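Side-chain contacts in DUF1214 domain-containing protein (Burkholderia cenocepacia, PDB 6ANS), which is of unknown function but belongs to the DUF1214 family and, in this crystal, holds a phosphate ion between its two beta-rich halves: residues C41-R46 against F237-S242; M80-A85 against L225-G230; L291-D296 against G361-R366. All coordinates share one frame; numbering follows the deposited sequence.

Interaction 1: C41-R46 against F237-S242; sequences CDTLKR and FVEQTS
L44 lies across from V238 where two helices run side by side in nearly the same direction, their short axes 19° apart and 8.9 Å from each other at closest approach. These two residues also set the register, with L44 CA 6.9 Å from V238 CA. The first bond of the L44 side chain leads off from the neighbouring helix, but the branch swings back: CD2 arrives 4.0 Å from V238 CG2 and almost as near to CG1, so one leucine methyl meets both prongs of the valine. M74 of helix 60-83 also packs on L44.

Just beyond this pair, the contact becomes ionic. R46 and E239 both leave their helices with CG anti to the backbone N, and a bend at chi3 of R46 turns its guanidinium to meet the carboxylate side-on. NE of R46 bonds to OE2 of E239 at 3.0 Å, and NH2 of R46 to OE1 of E239 at 2.7 Å. Each oxygen accepts through its syn lone pair; the two planes stand 26° apart, so the bidentate grip is slightly twisted. A water donates to OE2 of E239 and to the backbone O of R46, tying the carboxylate to the end of helix 35-46 as well. T43 turns its methyl to the glutamate, CG2 lying 4.1 Å from E239 OE1, while its OG1 is hydrogen-bonded to D39 O.

The other flank of helix 35-46 belongs to the dimer interface: D42 and K45 form salt bridges with K45 and D42 of the second subunit. With two nitrogens, one to each carboxylate oxygen, the arginine fixes the rotation of the E239 carboxylate, and the paired charges probably keep both groups ionised at the exposed margin of the contact, beside the buried L44-V238 pair.

Interaction 2: M80-A85 against L225-G230; sequences MHVEFA and LALQGG
L227 is the first residue of 225-230 to touch 80-85. Its CG stands anti to the backbone N (chi1 -180°), which carries the branch out along the helix flank until CD1 lies 4.0 Å from V82 CG1. The two side chains pass each other at a slant, one methyl against one methyl, and L31 of helix 24-33 also packs on the leucine.

A turn further along, G230 brings the backbones together. Its CA is 4.8 Å from H81 CA and only 3.2 Å from H81 O, so the carbonyl of one segment lies directly against the main chain of the other; with no side chain at G230, the two main chains come this close. No hydrogen bond joins the two segments here; the join is van der Waals contact.

V82 covers the same glycine from its side, CG2 resting 3.7 Å from G230 C. CG1, anti to the backbone N (chi1 169°), goes to the leucine, which leaves CG2, beside the backbone N, for the glycine. From H81, CB sits 3.5 Å from G230 O. The imidazole then leads off from the glycine, with CG of the selenomethionine at M80 over one of its faces and a weak hydrogen bond from NE2 to E144.

V82 also packs on R68 of the second subunit, while the neighbouring E83 forms a salt bridge there with R72. The close backbone approach at G230, beside a wider pi-type turn at 80-83, is a glycine-mediated helix contact joining the end of helix 60-83 to the beginning of helix 224-251 within the helical layer.

Interaction 3: L291-D296 against G361-R366; sequences LVIDVD and GTICWR. With PO4 (phosphate ion), chain E.
W365 presents the six-membered part of its indole to strand 289-295, and two aliphatic side chains meet it obliquely: I293 CG2 comes to 3.8 Å from W365 CZ3, and V295 CG1 to 3.9 Å from W365 CZ2. The isoleucine slides past the indole in the opposite sense, whereas V295 and W365 come from opposite directions. Further aromatic rings pack on the tryptophan: W304 stacks on it and W367 meets it edge to face. The other flat group, the guanidinium of R366, has C364 SG over one face, 3.9 Å above its plane. At its edge sits a phosphate ion, probably from the crystallisation liquor, held by R366 NE to O1 at 2.7 Å and by R366 NH2 to O2 at 2.9 Å. The second bond is the straighter, 166° at the hydrogen. Y278, Y111 and R194 also hydrogen-bond to the anion, while N305 and Q307 accept from NH1 of R366 and so help to set the guanidinium.

The two strands, both in the second DUF1214 range, belong to different sheets packed face to face as in a beta-sandwich. They run in nearly the same direction, 14° apart, with 11.7 Å between their axes, a gap bridged by side chains alone. I293, V295, I363 and W365 all point into it, while R366 projects from the far face of its sheet to the anion.

I293 and I363 reach toward each other tip to tip, CD1 to CD1 at 3.6 Å. The chain of I363 leaves with CG1 anti to the backbone N (chi1 -179°), which sends its end across the interface. P376 packs on both I293 and V295, and V306 packs on I363 and W365.

In the fold
From the N terminus, helix 35-46, the second helix, pairs with helix 224-251, so interaction 1 closes a loop of 190 residues containing the first beta region. Interaction 2 lies within that span: helix 60-83 opens it, and the early turns of helix 224-251 close it. The long helix therefore serves both contacts, whose centres are 16 Å apart; they meet where F237 packs on M80. Both also border the second subunit. Interaction 3 follows in series, joining two sheets in the C-terminal part. It touches neither of the others, its centre being about 31 Å from that of interaction 1 and 39 Å from that of interaction 2.

Interaction 1: C41-R46 against F237-S242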
loop_
_atom_site.group_PDB
_atom_site.type_symbol
_atom_site.label_atom_id
_atom_site.label_comp_id
_atom_site.label_asym_id
_atom_site.label_seq_id
_atom_site.Cartn_x
_atom_site.Cartn_y
_atom_site.Cartn_z
ATOM N N CYS A 41 -4.560 13.928 -13.580
ATOM C CA CYS A 41 -3.272 14.497 -13.196
ATOM C C CYS A 41 -3.388 15.999 -12.917
ATOM O O CYS A 41 -2.777 16.506 -11.966
ATOM C CB CYS A 41 -2.229 14.196 -14.282
ATOM S SG CYS A 41 -1.902 12.404 -14.466
ATOM N N ASP A 42 -4.192 16.719 -13.705
ATOM C CA ASP A 42 -4.366 18.158 -13.471
ATOM C C ASP A 42 -5.090 18.450 -12.157
ATOM O O ASP A 42 -4.839 19.487 -11.527
ATOM C CB ASP A 42 -5.153 18.807 -14.614
ATOM C CG ASP A 42 -4.361 18.882 -15.903
ATOM O OD1 ASP A 42 -3.119 18.708 -15.864
ATOM O OD2 ASP A 42 -4.988 19.153 -16.949
ATOM N N THR A 43 -6.033 17.594 -11.759
ATOM C CA THR A 43 -6.653 17.763 -10.451
ATOM C C THR A 43 -5.640 17.509 -9.347
ATOM O O THR A 43 -5.558 18.270 -8.378
ATOM C CB THR A 43 -7.860 16.836 -10.320
ATOM O OG1 THR A 43 -8.787 17.135 -11.367
ATOM C CG2 THR A 43 -8.536 16.980 -8.925
ATOM N N LEU A 44 -4.839 16.459 -9.496
ATOM C CA LEU A 44 -3.715 16.240 -8.591
ATOM C C LEU A 44 -2.827 17.472 -8.505
ATOM O O LEU A 44 -2.478 17.931 -7.410
ATOM C CB LEU A 44 -2.901 15.054 -9.086
ATOM C CG LEU A 44 -3.394 13.755 -8.513
ATOM C CD1 LEU A 44 -2.644 12.588 -9.133
ATOM C CD2 LEU A 44 -3.138 13.885 -7.013
ATOM N N LYS A 45 -2.463 18.028 -9.663
ATOM C CA LYS A 45 -1.586 19.192 -9.679
ATOM C C LYS A 45 -2.209 20.352 -8.917
ATOM O O LYS A 45 -1.559 20.963 -8.065
ATOM C CB LYS A 45 -1.269 19.591 -11.127
ATOM C CG LYS A 45 -0.366 20.813 -11.278
ATOM C CD LYS A 45 0.264 20.844 -12.695
ATOM C CE LYS A 45 -0.790 21.009 -13.789
ATOM N NZ LYS A 45 -0.195 21.119 -15.153
ATOM N N ARG A 46 -3.488 20.645 -9.196
ATOM C CA ARG A 46 -4.165 21.766 -8.561
ATOM C C ARG A 46 -4.236 21.604 -7.044
ATOM O O ARG A 46 -4.278 22.603 -6.314
ATOM C CB ARG A 46 -5.566 21.909 -9.151
ATOM C CG ARG A 46 -6.243 23.214 -8.831
ATOM C CD ARG A 46 -7.576 23.349 -9.556
ATOM N NE ARG A 46 -8.566 22.390 -9.059
ATOM C CZ ARG A 46 -9.242 21.555 -9.843
ATOM N NH1 ARG A 46 -9.052 21.589 -11.160
ATOM N NH2 ARG A 46 -10.117 20.704 -9.319
ATOM N N PHE A 237 -10.644 13.286 -4.153
ATOM C CA PHE A 237 -10.357 12.963 -2.757
ATOM C C PHE A 237 -9.099 13.674 -2.264
ATOM O O PHE A 237 -9.079 14.197 -1.145
ATOM C CB PHE A 237 -10.218 11.447 -2.592
ATOM C CG PHE A 237 -9.996 10.989 -1.163
ATOM C CD1 PHE A 237 -11.081 10.677 -0.337
ATOM C CD2 PHE A 237 -8.704 10.851 -0.656
ATOM C CE1 PHE A 237 -10.879 10.237 0.977
ATOM C CE2 PHE A 237 -8.489 10.422 0.656
ATOM C CZ PHE A 237 -9.581 10.108 1.479
ATOM N N VAL A 238 -8.033 13.686 -3.071
ATOM C CA VAL A 238 -6.799 14.366 -2.665
ATOM C C VAL A 238 -7.062 15.846 -2.432
ATOM O O VAL A 238 -6.695 16.413 -1.392
ATOM C CB VAL A 238 -5.693 14.180 -3.721
ATOM C CG1 VAL A 238 -4.482 15.023 -3.339
ATOM C CG2 VAL A 238 -5.304 12.730 -3.841
ATOM N N GLU A 239 -7.712 16.492 -3.397
ATOM C CA GLU A 239 -7.956 17.927 -3.282
ATOM C C GLU A 239 -8.867 18.241 -2.106
ATOM O O GLU A 239 -8.570 19.133 -1.300
ATOM C CB GLU A 239 -8.566 18.468 -4.574
ATOM C CG GLU A 239 -8.928 19.952 -4.494
ATOM C CD GLU A 239 -9.034 20.595 -5.860
ATOM O OE1 GLU A 239 -9.894 20.131 -6.641
ATOM O OE2 GLU A 239 -8.294 21.575 -6.138
ATOM N N GLN A 240 -9.979 17.504 -1.976
ATOM C CA GLN A 240 -10.957 17.829 -0.931
ATOM C C GLN A 240 -10.457 17.461 0.462
ATOM O O GLN A 240 -10.731 18.179 1.430
ATOM C CB GLN A 240 -12.298 17.140 -1.199
ATOM C CG GLN A 240 -13.015 17.598 -2.457
ATOM C CD GLN A 240 -13.257 19.095 -2.471
ATOM O OE1 GLN A 240 -13.682 19.682 -1.469
ATOM N NE2 GLN A 240 -12.990 19.724 -3.614
ATOM N N THR A 241 -9.743 16.345 0.597
ATOM C CA THR A 241 -9.274 15.947 1.926
ATOM C C THR A 241 -8.224 16.915 2.434
ATOM O O THR A 241 -8.283 17.362 3.586
ATOM C CB THR A 241 -8.712 14.526 1.894
ATOM O OG1 THR A 241 -9.739 13.630 1.471
ATOM C CG2 THR A 241 -8.173 14.084 3.283
ATOM N N SER A 242 -7.249 17.255 1.583
ATOM C CA SER A 242 -6.241 18.229 1.987
ATOM C C SER A 242 -6.888 19.573 2.292
ATOM O O SER A 242 -6.546 20.220 3.287
ATOM C CB SER A 242 -5.152 18.367 0.913
ATOM O OG SER A 242 -5.644 18.782 -0.361
HETATM O O HOH W 1 -6.770 23.030 -4.665
#

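Interaction 2: M80-A85 against L225-G230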
loop_
_atom_site.group_PDB
_atom_site.type_symbol
_atom_site.label_atom_id
_atom_site.label_comp_id
_atom_site.label_asym_id
_atom_site.label_seq_id
_atom_site.Cartn_x
_atom_site.Cartn_y
_atom_site.Cartn_z
HETATM N N MSE A 80 -9.002 3.255 -2.302
HETATM C CA MSE A 80 -10.376 3.547 -1.980
HETATM C C MSE A 80 -11.288 3.518 -3.195
HETATM O O MSE A 80 -12.331 2.889 -3.165
HETATM C CB MSE A 80 -10.473 4.912 -1.310
HETATM C CG MSE A 80 -11.892 5.273 -0.901
HETATM SE SE MSE A 80 -11.908 7.002 0.021
HETATM C CE MSE A 80 -10.900 6.548 1.670
ATOM N N HIS A 81 -10.879 4.185 -4.277
ATOM C CA HIS A 81 -11.799 4.463 -5.369
ATOM C C HIS A 81 -11.509 3.711 -6.652
ATOM O O HIS A 81 -12.363 3.709 -7.534
ATOM C CB HIS A 81 -11.813 5.964 -5.679
ATOM C CG HIS A 81 -12.471 6.774 -4.612
ATOM N ND1 HIS A 81 -13.807 6.641 -4.308
ATOM C CD2 HIS A 81 -11.981 7.715 -3.770
ATOM C CE1 HIS A 81 -14.123 7.488 -3.342
ATOM N NE2 HIS A 81 -13.033 8.152 -2.998
ATOM N N VAL A 82 -10.351 3.062 -6.783
ATOM C CA VAL A 82 -10.013 2.304 -7.982
ATOM C C VAL A 82 -9.826 0.818 -7.675
ATOM O O VAL A 82 -10.468 -0.030 -8.289
ATOM C CB VAL A 82 -8.773 2.888 -8.688
ATOM C CG1 VAL A 82 -8.272 1.939 -9.768
ATOM C CG2 VAL A 82 -9.132 4.241 -9.294
ATOM N N GLU A 83 -8.979 0.487 -6.692
ATOM C CA GLU A 83 -8.605 -0.912 -6.502
ATOM C C GLU A 83 -9.599 -1.693 -5.643
ATOM O O GLU A 83 -9.853 -2.868 -5.924
ATOM C CB GLU A 83 -7.199 -1.014 -5.888
ATOM C CG GLU A 83 -6.105 -0.419 -6.762
ATOM C CD GLU A 83 -5.967 -1.129 -8.107
ATOM O OE1 GLU A 83 -6.479 -2.262 -8.249
ATOM O OE2 GLU A 83 -5.331 -0.560 -9.017
ATOM N N PHE A 84 -10.155 -1.084 -4.593
ATOM C CA PHE A 84 -11.048 -1.775 -3.657
ATOM C C PHE A 84 -12.430 -1.133 -3.623
ATOM O O PHE A 84 -13.009 -0.945 -2.554
ATOM C CB PHE A 84 -10.465 -1.816 -2.242
ATOM C CG PHE A 84 -9.176 -2.555 -2.147
ATOM C CD1 PHE A 84 -9.166 -3.929 -1.949
ATOM C CD2 PHE A 84 -7.964 -1.891 -2.309
ATOM C CE1 PHE A 84 -7.962 -4.631 -1.887
ATOM C CE2 PHE A 84 -6.750 -2.585 -2.266
ATOM C CZ PHE A 84 -6.750 -3.962 -2.050
ATOM N N ALA A 85 -12.964 -0.767 -4.791
ATOM C CA ALA A 85 -14.230 -0.045 -4.895
ATOM C C ALA A 85 -15.362 -0.878 -5.478
ATOM O O ALA A 85 -16.424 -0.329 -5.785
ATOM C CB ALA A 85 -14.051 1.226 -5.722
ATOM N N LEU A 225 -16.315 3.060 -17.924
ATOM C CA LEU A 225 -17.099 4.033 -17.169
ATOM C C LEU A 225 -16.774 3.973 -15.685
ATOM O O LEU A 225 -16.593 5.012 -15.043
ATOM C CB LEU A 225 -18.597 3.809 -17.380
ATOM C CG LEU A 225 -19.502 4.882 -16.764
ATOM C CD1 LEU A 225 -19.159 6.269 -17.296
ATOM C CD2 LEU A 225 -20.966 4.564 -17.017
ATOM N N ALA A 226 -16.672 2.770 -15.126
ATOM C CA ALA A 226 -16.374 2.657 -13.701
ATOM C C ALA A 226 -14.983 3.200 -13.384
ATOM O O ALA A 226 -14.774 3.847 -12.350
ATOM C CB ALA A 226 -16.522 1.201 -13.254
ATOM N N LEU A 227 -14.017 2.957 -14.267
ATOM C CA LEU A 227 -12.678 3.486 -14.038
ATOM C C LEU A 227 -12.656 5.007 -14.173
ATOM O O LEU A 227 -11.953 5.691 -13.425
ATOM C CB LEU A 227 -11.681 2.857 -15.014
ATOM C CG LEU A 227 -10.272 3.393 -14.779
ATOM C CD1 LEU A 227 -9.805 3.072 -13.330
ATOM C CD2 LEU A 227 -9.267 2.899 -15.802
ATOM N N GLN A 228 -13.399 5.550 -15.139
ATOM C CA GLN A 228 -13.502 7.000 -15.263
ATOM C C GLN A 228 -13.968 7.609 -13.948
ATOM O O GLN A 228 -13.395 8.591 -13.467
ATOM C CB GLN A 228 -14.447 7.380 -16.413
ATOM C CG GLN A 228 -14.473 8.897 -16.749
ATOM C CD GLN A 228 -15.405 9.724 -15.833
ATOM O OE1 GLN A 228 -16.272 9.180 -15.146
ATOM N NE2 GLN A 228 -15.214 11.043 -15.829
ATOM N N GLY A 229 -14.999 7.015 -13.342
ATOM C CA GLY A 229 -15.504 7.527 -12.078
ATOM C C GLY A 229 -14.529 7.336 -10.934
ATOM O O GLY A 229 -14.391 8.207 -10.070
ATOM N N GLY A 230 -13.855 6.188 -10.897
ATOM C CA GLY A 230 -12.913 5.935 -9.817
ATOM C C GLY A 230 -11.730 6.882 -9.854
ATOM O O GLY A 230 -11.287 7.379 -8.818
#

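Interaction 3: L291-D296 against G361-R366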
loop_
_atom_site.group_PDB
_atom_site.type_symbol
_atom_site.label_atom_id
_atom_site.label_comp_id
_atom_site.label_asym_id
_atom_site.label_seq_id
_atom_site.Cartn_x
_atom_site.Cartn_y
_atom_site.Cartn_z
ATOM N N LEU A 291 5.489 22.764 25.745
ATOM C CA LEU A 291 4.065 22.884 26.020
ATOM C C LEU A 291 3.708 21.885 27.110
ATOM O O LEU A 291 3.855 20.673 26.917
ATOM C CB LEU A 291 3.238 22.622 24.761
ATOM C CG LEU A 291 1.733 22.839 24.953
ATOM C CD1 LEU A 291 1.410 24.318 25.185
ATOM C CD2 LEU A 291 0.950 22.288 23.791
ATOM N N VAL A 292 3.230 22.390 28.244
ATOM C CA VAL A 292 2.870 21.562 29.386
ATOM C C VAL A 292 1.362 21.372 29.378
ATOM O O VAL A 292 0.608 22.339 29.534
ATOM C CB VAL A 292 3.328 22.195 30.707
ATOM C CG1 VAL A 292 2.999 21.263 31.879
ATOM C CG2 VAL A 292 4.820 22.530 30.650
ATOM N N ILE A 293 0.924 20.126 29.211
ATOM C CA ILE A 293 -0.487 19.762 29.184
ATOM C C ILE A 293 -0.811 19.023 30.473
ATOM O O ILE A 293 -0.058 18.133 30.886
ATOM C CB ILE A 293 -0.823 18.892 27.958
ATOM C CG1 ILE A 293 -0.241 19.505 26.676
ATOM C CG2 ILE A 293 -2.325 18.684 27.832
ATOM C CD1 ILE A 293 -0.344 18.590 25.462
ATOM N N ASP A 294 -1.936 19.381 31.099
ATOM C CA ASP A 294 -2.347 18.813 32.378
ATOM C C ASP A 294 -3.826 18.483 32.360
ATOM O O ASP A 294 -4.642 19.284 31.893
ATOM C CB ASP A 294 -2.100 19.779 33.542
ATOM C CG ASP A 294 -0.651 19.867 33.932
ATOM O OD1 ASP A 294 -0.110 18.871 34.450
ATOM O OD2 ASP A 294 -0.049 20.937 33.710
ATOM N N VAL A 295 -4.163 17.319 32.909
ATOM C CA VAL A 295 -5.521 16.991 33.325
ATOM C C VAL A 295 -5.467 16.669 34.815
ATOM O O VAL A 295 -4.586 15.922 35.261
ATOM C CB VAL A 295 -6.117 15.825 32.511
ATOM C CG1 VAL A 295 -6.366 16.264 31.064
ATOM C CG2 VAL A 295 -5.215 14.593 32.560
ATOM N N ASP A 296 -6.352 17.300 35.594
ATOM C CA ASP A 296 -6.282 17.161 37.048
ATOM C C ASP A 296 -6.733 15.782 37.503
ATOM O O ASP A 296 -6.230 15.266 38.506
ATOM C CB ASP A 296 -7.112 18.255 37.714
ATOM C CG ASP A 296 -6.550 19.639 37.446
ATOM O OD1 ASP A 296 -5.331 19.737 37.194
ATOM O OD2 ASP A 296 -7.321 20.622 37.461
ATOM N N GLY A 361 2.663 22.524 14.471
ATOM C CA GLY A 361 1.883 21.380 14.038
ATOM C C GLY A 361 0.500 21.412 14.642
ATOM O O GLY A 361 0.040 22.454 15.119
ATOM N N THR A 362 -0.165 20.260 14.616
ATOM C CA THR A 362 -1.445 20.099 15.287
ATOM C C THR A 362 -1.330 18.989 16.324
ATOM O O THR A 362 -0.340 18.251 16.380
ATOM C CB THR A 362 -2.580 19.788 14.300
ATOM O OG1 THR A 362 -2.233 18.642 13.510
ATOM C CG2 THR A 362 -2.858 20.990 13.383
ATOM N N ILE A 363 -2.356 18.894 17.158
ATOM C CA ILE A 363 -2.351 17.994 18.305
ATOM C C ILE A 363 -3.786 17.546 18.548
ATOM O O ILE A 363 -4.728 18.327 18.368
ATOM C CB ILE A 363 -1.723 18.682 19.540
ATOM C CG1 ILE A 363 -1.675 17.750 20.747
ATOM C CG2 ILE A 363 -2.501 19.942 19.918
ATOM C CD1 ILE A 363 -0.832 18.316 21.866
ATOM N N CYS A 364 -3.948 16.278 18.939
ATOM C CA CYS A 364 -5.258 15.678 19.183
ATOM C C CYS A 364 -5.252 14.856 20.470
ATOM O O CYS A 364 -4.372 14.014 20.673
ATOM C CB CYS A 364 -5.677 14.780 18.008
ATOM S SG CYS A 364 -7.234 13.846 18.253
ATOM N N TRP A 365 -6.258 15.085 21.314
ATOM C CA TRP A 365 -6.488 14.328 22.529
ATOM C C TRP A 365 -7.821 13.601 22.400
ATOM O O TRP A 365 -8.786 14.156 21.862
ATOM C CB TRP A 365 -6.490 15.264 23.747
ATOM C CG TRP A 365 -6.513 14.568 25.096
ATOM C CD1 TRP A 365 -7.516 13.784 25.607
ATOM C CD2 TRP A 365 -5.502 14.634 26.112
ATOM N NE1 TRP A 365 -7.182 13.352 26.871
ATOM C CE2 TRP A 365 -5.951 13.855 27.203
ATOM C CE3 TRP A 365 -4.263 15.275 26.206
ATOM C CZ2 TRP A 365 -5.196 13.689 28.365
ATOM C CZ3 TRP A 365 -3.515 15.110 27.366
ATOM C CH2 TRP A 365 -3.990 14.327 28.432
ATOM N N ARG A 366 -7.869 12.351 22.868
ATOM C CA ARG A 366 -9.081 11.539 22.819
ATOM C C ARG A 366 -9.417 10.994 24.194
ATOM O O ARG A 366 -8.556 10.402 24.847
ATOM C CB ARG A 366 -8.935 10.350 21.874
ATOM C CG ARG A 366 -8.826 10.691 20.398
ATOM C CD ARG A 366 -8.638 9.386 19.627
ATOM N NE ARG A 366 -8.247 9.623 18.247
ATOM C CZ ARG A 366 -7.012 9.935 17.861
ATOM N NH1 ARG A 366 -6.046 10.066 18.766
ATOM N NH2 ARG A 366 -6.748 10.137 16.571
HETATM P P PO4 E . -10.090 8.575 15.166
HETATM O O1 PO4 E . -10.122 8.441 16.669
HETATM O O2 PO4 E . -8.955 9.489 14.830
HETATM O O3 PO4 E . -9.914 7.236 14.495
HETATM O O4 PO4 E . -11.414 9.163 14.749
#